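Local coordinates for ThiJ/PfpI family protein (Pseudomonas syringae pv. tomato, PDB 3EWN) that is of unknown function but belongs to the DJ-1/PfpI family of the class I glutamine amidotransferase-like superfamily, at residues Ser143-Arg148 with Glu228-Phe233; Gln25-Val30 with Arg83-Leu88; Pro32-Met37 with Asp62-Asp67. All coordinates share one frame; numbering follows the deposited sequence.

Contact 2 is the core element of the three: two neighbouring parallel strands of the central sheet, joined mostly through backbone hydrogen bonds, with apolar side chains on both faces. One segment of contact 3 follows strand 25-29, at the entry to helix 36-46, and the contact is only partly buried; there backbone bonds combine with a hydroxyl, a carboxylate and a water. The two meet where Val30 CG2 lies 4.0 Å from Val64 CG2. Contact 1 stands apart, its centre about 27 Å from that of contact 2 and on the opposite side of the chain's centre. Though buried, it is peripheral, built from side chains alone, and shares with contact 3 a border on the second subunit.

Contact 1: residues Ser143-Arg148 with Glu228-Phe233; sequences SHWSCR and ELVAEF
The Trp145 indole receives Val230 obliquely, Val230 CG2 lying 3.7 Å from Trp145 CZ3, while one indole face is taken within its own loop by His144 CE1 and Ser146 CB, both offset toward the rim. Phe233 offers its edge: Ser146 OG sits in the ring plane, 3.4 Å from Phe233 CD2. Beside it Cys147 SG makes a sulfur-aromatic contact with Phe233, 4.9 Å from the ring centroid and 68° off its normal, an oblique approach. In this DJ-1/PfpI family protein the contact joins the loop between strands 140-141 and 157-158 to the break between helices 220-229 and 231-240, where Val230 is the non-helical residue.

Side-chain packing carries the contact across the two segments. The Ser146 CB methylene rests 3.6 Å from Val230 CG2, and Phe233 CG stands anti to its backbone N (chi1 179°), on the side of the loop. Leu128 of helix 126-132 touches both Cys147 and Phe233. The second subunit adds to the packing: its Met201 packs on Trp145 and Val230, and the indole NE1 bonds to its Leu200 O.

Within the loop, a single atom, His144 ND1, grips Ser146 twice, at its amide N and its OG. ND1 of His144 accepts the Ser146 amide N at 3.0 Å, tilted 20° from the imidazole plane, and also pairs with Ser146 OG at 2.9 Å, an oxygen that a bound glycerol reaches as well.

Contact 2: residues Gln25-Val30 with Arg83-Leu88; sequences QIAMLV and RDLTVL
Gln25 and Thr86 open the parallel pairing of strands 25-29 and 87-90 with a side-chain bond: Thr86 OG1 accepts Gln25 N at 2.9 Å and nearly straight, 172° at the hydrogen. The hydroxyl is set there by chi1 of -55°, which lays OG1 beside the Thr86 backbone N.

Backbone bonds continue the ladder. Gln25 O takes two successive amides, Thr86 N at 2.7 Å and Val87 N at 3.1 Å, the first in the carbonyl plane and the second tilted from it. Ala27 N then donates to Val87 O at 2.9 Å.

The apolar contacts fall on two faces of the sheet. Ile26 and Val87 lie side by side and point the same way, Ile26 CG2 to Val87 CB 4.1 Å. On the face bearing Ala27 and Leu88, Ala27 CB meets Leu85 CD1 at 3.4 Å, tighter than usual for two carbons. Helix 104-114 covers Leu88 on this face through Met110 and Arg113, whereas helix 36-46 packs on Met28, a selenomethionine on the Ile26 face.

Strand 53-58 bonds to the other edge of strand 25-29. Directional backbone bonds therefore set the register, and apolar side chains on both faces seat this inner strand between helices, as in an alpha/beta sandwich.

Contact 3: residues Pro32-Met37 with Asp62-Asp67; sequences PGMTVM and DPVTSD
Val64, on the short strand 64-65, spreads its two methyls over different partners: Val64 CG1 lies 4.0 Å from Pro32 CD, and Val64 CG2 3.9 Å from the CE of Met34, a selenomethionine. Each pair of side chains crosses at about a right angle. Met34 gets there although its CB points away: chi1 of 68° sets CG between the backbone N and the carbonyl carbon, and the extended chain beyond it carries CE to Val64.

Next, Thr65 contributes its carbonyl, Thr65 O accepting Gly33 N at 2.8 Å. Gly33 has a positive phi of 85°, where a CB would be jammed against the preceding carbonyl oxygen, which accounts for glycine at this turn.

Ser66 follows, with Ser66 CB 3.2 Å from Met34 O and also against Val36 CB. Its OG bonds to Leu70 N and Ala68 N, holding its own loop, and to a water.

Asp67 ends the walk with its backbone and both carboxylate oxygens engaged. Asp67 N donates to Met34 O at 2.9 Å. Thr35 OG1 donates to Asp67 OD2 at 2.8 Å, arriving from above the carboxylate plane, 38° out of it. Asp67 OD1 accepts from the same water, 2.6 Å away, and that water in turn accepts Val36 N.

Thr35 OG1 also bonds a bound glycerol, which may mark a pocket. This is the beta-alpha loop of an alpha/beta fold, leading from strand 25-29 into helix 36-46, with segment 62-67 bonded alongside it.

Contact 1: residues Ser143-Arg148 with Glu228-Phe233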
loop_
_atom_site.group_PDB
_atom_site.type_symbol
_atom_site.label_atom_id
_atom_site.label_comp_id
_atom_site.label_asym_id
_atom_site.label_seq_id
_atom_site.Cartn_x
_atom_site.Cartn_y
_atom_site.Cartn_z
ATOM N N SER A 143 9.330 0.732 15.426
ATOM C CA SER A 143 8.899 1.922 14.701
ATOM C C SER A 143 9.809 2.044 13.488
ATOM O O SER A 143 10.567 1.125 13.191
ATOM C CB SER A 143 9.063 3.152 15.598
ATOM O OG SER A 143 8.404 4.287 15.062
ATOM N N HIS A 144 9.729 3.163 12.775
ATOM C CA HIS A 144 10.620 3.363 11.636
ATOM C C HIS A 144 12.006 3.459 12.268
ATOM O O HIS A 144 12.143 3.895 13.418
ATOM C CB HIS A 144 10.269 4.660 10.901
ATOM C CG HIS A 144 11.033 4.859 9.625
ATOM N ND1 HIS A 144 12.284 5.436 9.585
ATOM C CD2 HIS A 144 10.729 4.533 8.345
ATOM C CE1 HIS A 144 12.719 5.458 8.336
ATOM N NE2 HIS A 144 11.794 4.917 7.564
ATOM N N TRP A 145 13.040 3.055 11.542
ATOM C CA TRP A 145 14.374 3.104 12.117
ATOM C C TRP A 145 14.841 4.501 12.508
ATOM O O TRP A 145 15.710 4.645 13.366
ATOM C CB TRP A 145 15.401 2.456 11.181
ATOM C CG TRP A 145 15.450 3.017 9.792
ATOM C CD1 TRP A 145 14.880 2.483 8.672
ATOM C CD2 TRP A 145 16.149 4.196 9.364
ATOM N NE1 TRP A 145 15.186 3.250 7.570
ATOM C CE2 TRP A 145 15.961 4.308 7.969
ATOM C CE3 TRP A 145 16.913 5.165 10.025
ATOM C CZ2 TRP A 145 16.515 5.354 7.221
ATOM C CZ3 TRP A 145 17.465 6.206 9.279
ATOM C CH2 TRP A 145 17.261 6.290 7.892
ATOM N N SER A 146 14.257 5.530 11.903
ATOM C CA SER A 146 14.663 6.903 12.197
ATOM C C SER A 146 14.186 7.457 13.535
ATOM O O SER A 146 14.699 8.480 13.993
ATOM C CB SER A 146 14.191 7.841 11.086
ATOM O OG SER A 146 12.772 7.915 11.059
ATOM N N CYS A 147 13.224 6.790 14.171
ATOM C CA CYS A 147 12.694 7.288 15.440
ATOM C C CYS A 147 12.381 6.202 16.462
ATOM O O CYS A 147 11.738 6.470 17.475
ATOM C CB CYS A 147 11.418 8.094 15.177
ATOM S SG CYS A 147 10.081 7.139 14.403
ATOM N N ARG A 148 12.845 4.984 16.210
ATOM C CA ARG A 148 12.574 3.872 17.116
ATOM C C ARG A 148 13.026 4.118 18.561
ATOM O O ARG A 148 12.277 3.863 19.509
ATOM C CB ARG A 148 13.236 2.600 16.578
ATOM C CG ARG A 148 12.809 1.332 17.289
ATOM C CD ARG A 148 13.442 0.097 16.658
ATOM N NE ARG A 148 14.895 0.090 16.818
ATOM C CZ ARG A 148 15.763 0.177 15.815
ATOM N NH1 ARG A 148 15.338 0.275 14.562
ATOM N NH2 ARG A 148 17.064 0.172 16.069
ATOM N N GLU A 228 21.297 11.058 7.454
ATOM C CA GLU A 228 21.381 12.516 7.439
ATOM C C GLU A 228 20.075 13.170 6.991
ATOM O O GLU A 228 19.663 14.193 7.534
ATOM C CB GLU A 228 22.515 12.977 6.517
ATOM C CG GLU A 228 23.890 12.707 7.080
ATOM C CD GLU A 228 24.023 13.217 8.503
ATOM O OE1 GLU A 228 23.832 14.435 8.718
ATOM O OE2 GLU A 228 24.305 12.399 9.406
ATOM N N LEU A 229 19.429 12.575 5.997
ATOM C CA LEU A 229 18.183 13.115 5.479
ATOM C C LEU A 229 17.071 13.141 6.529
ATOM O O LEU A 229 16.264 14.075 6.564
ATOM C CB LEU A 229 17.729 12.305 4.263
ATOM C CG LEU A 229 16.442 12.767 3.573
ATOM C CD1 LEU A 229 16.557 14.227 3.150
ATOM C CD2 LEU A 229 16.184 11.885 2.370
ATOM N N VAL A 230 17.028 12.125 7.388
ATOM C CA VAL A 230 15.991 12.067 8.419
ATOM C C VAL A 230 16.436 12.682 9.743
ATOM O O VAL A 230 15.685 12.677 10.714
ATOM C CB VAL A 230 15.538 10.614 8.696
ATOM C CG1 VAL A 230 15.152 9.931 7.396
ATOM C CG2 VAL A 230 16.636 9.849 9.410
ATOM N N ALA A 231 17.654 13.213 9.782
ATOM C CA ALA A 231 18.188 13.810 11.004
ATOM C C ALA A 231 17.208 14.767 11.692
ATOM O O ALA A 231 17.030 14.712 12.914
ATOM C CB ALA A 231 19.498 14.530 10.698
ATOM N N GLU A 232 16.571 15.639 10.917
ATOM C CA GLU A 232 15.627 16.589 11.496
ATOM C C GLU A 232 14.462 15.878 12.181
ATOM O O GLU A 232 14.040 16.275 13.270
ATOM C CB GLU A 232 15.088 17.548 10.429
ATOM C CG GLU A 232 16.103 18.541 9.868
ATOM C CD GLU A 232 16.798 19.366 10.944
ATOM O OE1 GLU A 232 16.176 19.656 11.986
ATOM O OE2 GLU A 232 17.974 19.738 10.737
ATOM N N PHE A 233 13.942 14.832 11.545
ATOM C CA PHE A 233 12.833 14.075 12.116
ATOM C C PHE A 233 13.297 13.319 13.361
ATOM O O PHE A 233 12.611 13.312 14.381
ATOM C CB PHE A 233 12.277 13.090 11.084
ATOM C CG PHE A 233 11.143 12.243 11.597
ATOM C CD1 PHE A 233 9.945 12.827 11.999
ATOM C CD2 PHE A 233 11.269 10.860 11.666
ATOM C CE1 PHE A 233 8.882 12.042 12.457
ATOM C CE2 PHE A 233 10.215 10.067 12.119
ATOM C CZ PHE A 233 9.019 10.660 12.518
#

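Contact 2: residues Gln25-Val30 with Arg83-Leu88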
loop_
_atom_site.group_PDB
_atom_site.type_symbol
_atom_site.label_atom_id
_atom_site.label_comp_id
_atom_site.label_asym_id
_atom_site.label_seq_id
_atom_site.Cartn_x
_atom_site.Cartn_y
_atom_site.Cartn_z
ATOM N N GLN A 25 -14.226 -4.983 14.837
ATOM C CA GLN A 25 -14.441 -3.544 14.729
ATOM C C GLN A 25 -13.023 -2.994 14.691
ATOM O O GLN A 25 -12.310 -3.053 15.688
ATOM C CB GLN A 25 -15.169 -3.013 15.963
ATOM C CG GLN A 25 -16.544 -3.623 16.179
ATOM C CD GLN A 25 -17.482 -3.353 15.025
ATOM O OE1 GLN A 25 -17.626 -2.213 14.582
ATOM N NE2 GLN A 25 -18.134 -4.403 14.530
ATOM N N ILE A 26 -12.628 -2.452 13.546
ATOM C CA ILE A 26 -11.272 -1.956 13.359
ATOM C C ILE A 26 -11.222 -0.466 13.058
ATOM O O ILE A 26 -11.766 -0.013 12.050
ATOM C CB ILE A 26 -10.595 -2.738 12.203
ATOM C CG1 ILE A 26 -10.574 -4.231 12.544
ATOM C CG2 ILE A 26 -9.191 -2.218 11.953
ATOM C CD1 ILE A 26 -10.245 -5.143 11.373
ATOM N N ALA A 27 -10.566 0.294 13.931
ATOM C CA ALA A 27 -10.446 1.735 13.732
ATOM C C ALA A 27 -9.026 2.092 13.302
ATOM O O ALA A 27 -8.060 1.779 13.998
ATOM C CB ALA A 27 -10.806 2.480 15.018
HETATM N N MSE A 28 -8.913 2.757 12.156
HETATM C CA MSE A 28 -7.619 3.162 11.625
HETATM C C MSE A 28 -7.544 4.683 11.553
HETATM O O MSE A 28 -8.279 5.319 10.803
HETATM C CB MSE A 28 -7.420 2.547 10.237
HETATM C CG MSE A 28 -7.613 1.022 10.223
HETATM SE SE MSE A 28 -7.328 0.169 8.519
HETATM C CE MSE A 28 -5.432 -0.040 8.591
ATOM N N LEU A 29 -6.654 5.258 12.353
ATOM C CA LEU A 29 -6.478 6.699 12.393
ATOM C C LEU A 29 -5.804 7.217 11.128
ATOM O O LEU A 29 -4.890 6.585 10.605
ATOM C CB LEU A 29 -5.621 7.085 13.604
ATOM C CG LEU A 29 -5.240 8.561 13.750
ATOM C CD1 LEU A 29 -6.450 9.367 14.199
ATOM C CD2 LEU A 29 -4.109 8.693 14.770
ATOM N N VAL A 30 -6.277 8.355 10.630
ATOM C CA VAL A 30 -5.665 8.993 9.467
ATOM C C VAL A 30 -5.529 10.462 9.831
ATOM O O VAL A 30 -6.306 10.978 10.627
ATOM C CB VAL A 30 -6.503 8.852 8.161
ATOM C CG1 VAL A 30 -6.588 7.391 7.760
ATOM C CG2 VAL A 30 -7.888 9.467 8.333
ATOM N N ARG A 83 -16.930 2.989 20.593
ATOM C CA ARG A 83 -16.215 3.050 21.867
ATOM C C ARG A 83 -15.338 1.828 22.132
ATOM O O ARG A 83 -14.215 1.960 22.619
ATOM C CB ARG A 83 -17.214 3.204 23.015
ATOM C CG ARG A 83 -17.923 4.549 23.059
ATOM C CD ARG A 83 -17.223 5.501 24.009
ATOM N NE ARG A 83 -17.197 4.968 25.369
ATOM C CZ ARG A 83 -16.519 5.512 26.376
ATOM N NH1 ARG A 83 -15.805 6.613 26.182
ATOM N NH2 ARG A 83 -16.552 4.949 27.577
ATOM N N ASP A 84 -15.862 0.642 21.835
ATOM C CA ASP A 84 -15.118 -0.598 22.046
ATOM C C ASP A 84 -14.697 -1.173 20.699
ATOM O O ASP A 84 -15.538 -1.473 19.854
ATOM C CB ASP A 84 -15.976 -1.611 22.807
ATOM C CG ASP A 84 -16.454 -1.083 24.148
ATOM O OD1 ASP A 84 -15.927 -0.053 24.620
ATOM O OD2 ASP A 84 -17.357 -1.708 24.740
ATOM N N LEU A 85 -13.391 -1.333 20.511
ATOM C CA LEU A 85 -12.843 -1.834 19.254
ATOM C C LEU A 85 -12.069 -3.137 19.380
ATOM O O LEU A 85 -11.553 -3.467 20.446
ATOM C CB LEU A 85 -11.902 -0.782 18.665
ATOM C CG LEU A 85 -12.484 0.609 18.415
ATOM C CD1 LEU A 85 -11.354 1.626 18.300
ATOM C CD2 LEU A 85 -13.335 0.587 17.156
ATOM N N THR A 86 -11.988 -3.872 18.273
ATOM C CA THR A 86 -11.218 -5.106 18.247
ATOM C C THR A 86 -9.780 -4.654 18.029
ATOM O O THR A 86 -8.846 -5.164 18.652
ATOM C CB THR A 86 -11.629 -6.004 17.068
ATOM O OG1 THR A 86 -13.039 -6.244 17.126
ATOM C CG2 THR A 86 -10.883 -7.330 17.123
ATOM N N VAL A 87 -9.616 -3.674 17.143
ATOM C CA VAL A 87 -8.295 -3.140 16.830
ATOM C C VAL A 87 -8.254 -1.622 16.693
ATOM O O VAL A 87 -9.109 -1.024 16.045
ATOM C CB VAL A 87 -7.752 -3.724 15.507
ATOM C CG1 VAL A 87 -6.372 -3.139 15.215
ATOM C CG2 VAL A 87 -7.686 -5.238 15.584
ATOM N N LEU A 88 -7.254 -1.010 17.320
ATOM C CA LEU A 88 -7.038 0.433 17.220
ATOM C C LEU A 88 -5.712 0.487 16.476
ATOM O O LEU A 88 -4.771 -0.205 16.853
ATOM C CB LEU A 88 -6.893 1.076 18.601
ATOM C CG LEU A 88 -6.561 2.578 18.607
ATOM C CD1 LEU A 88 -7.644 3.377 17.871
ATOM C CD2 LEU A 88 -6.433 3.059 20.039
#

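Contact 3: residues Pro32-Met37 with Asp62-Asp67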
loop_
_atom_site.group_PDB
_atom_site.type_symbol
_atom_site.label_atom_id
_atom_site.label_comp_id
_atom_site.label_asym_id
_atom_site.label_seq_id
_atom_site.Cartn_x
_atom_site.Cartn_y
_atom_site.Cartn_z
ATOM N N PRO A 32 -3.498 14.489 8.330
ATOM C CA PRO A 32 -2.731 15.156 7.277
ATOM C C PRO A 32 -1.248 14.817 7.369
ATOM O O PRO A 32 -0.680 14.795 8.457
ATOM C CB PRO A 32 -2.995 16.639 7.543
ATOM C CG PRO A 32 -4.366 16.636 8.171
ATOM C CD PRO A 32 -4.273 15.463 9.119
ATOM N N GLY A 33 -0.629 14.527 6.231
ATOM C CA GLY A 33 0.791 14.231 6.242
ATOM C C GLY A 33 1.196 12.803 6.551
ATOM O O GLY A 33 2.385 12.503 6.623
HETATM N N MSE A 34 0.228 11.918 6.745
HETATM C CA MSE A 34 0.565 10.528 7.024
HETATM C C MSE A 34 1.184 9.911 5.768
HETATM O O MSE A 34 0.982 10.415 4.665
HETATM C CB MSE A 34 -0.692 9.747 7.394
HETATM C CG MSE A 34 -1.665 9.585 6.234
HETATM SE SE MSE A 34 -3.171 8.503 6.685
HETATM C CE MSE A 34 -4.235 8.837 5.138
ATOM N N THR A 35 1.952 8.838 5.939
ATOM C CA THR A 35 2.549 8.148 4.805
ATOM C C THR A 35 1.450 7.161 4.454
ATOM O O THR A 35 1.170 6.250 5.223
ATOM C CB THR A 35 3.841 7.399 5.213
ATOM O OG1 THR A 35 4.811 8.348 5.676
ATOM C CG2 THR A 35 4.417 6.636 4.024
ATOM N N VAL A 36 0.822 7.335 3.297
ATOM C CA VAL A 36 -0.302 6.481 2.939
ATOM C C VAL A 36 -0.039 4.976 2.910
ATOM O O VAL A 36 -0.914 4.196 3.285
ATOM C CB VAL A 36 -0.961 6.950 1.607
ATOM C CG1 VAL A 36 -0.133 6.520 0.414
ATOM C CG2 VAL A 36 -2.381 6.418 1.521
HETATM N N MSE A 37 1.152 4.554 2.493
HETATM C CA MSE A 37 1.451 3.120 2.467
HETATM C C MSE A 37 1.339 2.544 3.890
HETATM O O MSE A 37 1.011 1.373 4.076
HETATM C CB MSE A 37 2.861 2.883 1.903
HETATM C CG MSE A 37 3.277 1.414 1.793
HETATM SE SE MSE A 37 2.104 0.254 0.782
HETATM C CE MSE A 37 2.575 -1.382 1.632
ATOM N N ASP A 62 -13.269 15.855 6.794
ATOM C CA ASP A 62 -12.635 16.464 5.630
ATOM C C ASP A 62 -11.526 15.531 5.146
ATOM O O ASP A 62 -10.869 14.863 5.945
ATOM C CB ASP A 62 -12.029 17.828 5.980
ATOM C CG ASP A 62 -13.059 18.814 6.499
ATOM O OD1 ASP A 62 -14.082 19.021 5.820
ATOM O OD2 ASP A 62 -12.838 19.385 7.586
ATOM N N PRO A 63 -11.317 15.459 3.826
ATOM C CA PRO A 63 -10.271 14.595 3.272
ATOM C C PRO A 63 -8.902 14.992 3.821
ATOM O O PRO A 63 -8.638 16.173 4.031
ATOM C CB PRO A 63 -10.380 14.851 1.771
ATOM C CG PRO A 63 -11.839 15.142 1.589
ATOM C CD PRO A 63 -12.135 16.052 2.753
ATOM N N VAL A 64 -8.044 14.005 4.069
ATOM C CA VAL A 64 -6.703 14.272 4.576
ATOM C C VAL A 64 -5.715 13.928 3.468
ATOM O O VAL A 64 -5.847 12.896 2.811
ATOM C CB VAL A 64 -6.383 13.421 5.826
ATOM C CG1 VAL A 64 -7.294 13.832 6.975
ATOM C CG2 VAL A 64 -6.552 11.940 5.515
ATOM N N THR A 65 -4.740 14.803 3.249
ATOM C CA THR A 65 -3.753 14.582 2.201
ATOM C C THR A 65 -2.463 13.999 2.765
ATOM O O THR A 65 -1.891 14.538 3.713
ATOM C CB THR A 65 -3.433 15.894 1.461
ATOM O OG1 THR A 65 -4.648 16.447 0.932
ATOM C CG2 THR A 65 -2.456 15.629 0.321
ATOM N N SER A 66 -2.011 12.898 2.171
ATOM C CA SER A 66 -0.796 12.221 2.622
ATOM C C SER A 66 0.466 13.025 2.342
ATOM O O SER A 66 0.422 14.054 1.668
ATOM C CB SER A 66 -0.681 10.843 1.963
ATOM O OG SER A 66 -0.270 10.940 0.610
ATOM N N ASP A 67 1.595 12.544 2.859
ATOM C CA ASP A 67 2.861 13.239 2.672
ATOM C C ASP A 67 3.326 13.235 1.221
ATOM O O ASP A 67 4.291 13.922 0.871
ATOM C CB ASP A 67 3.946 12.662 3.604
ATOM C CG ASP A 67 4.253 11.191 3.344
ATOM O OD1 ASP A 67 3.719 10.600 2.382
ATOM O OD2 ASP A 67 5.055 10.625 4.124
HETATM O O HOH W 1 1.929 9.370 0.952
#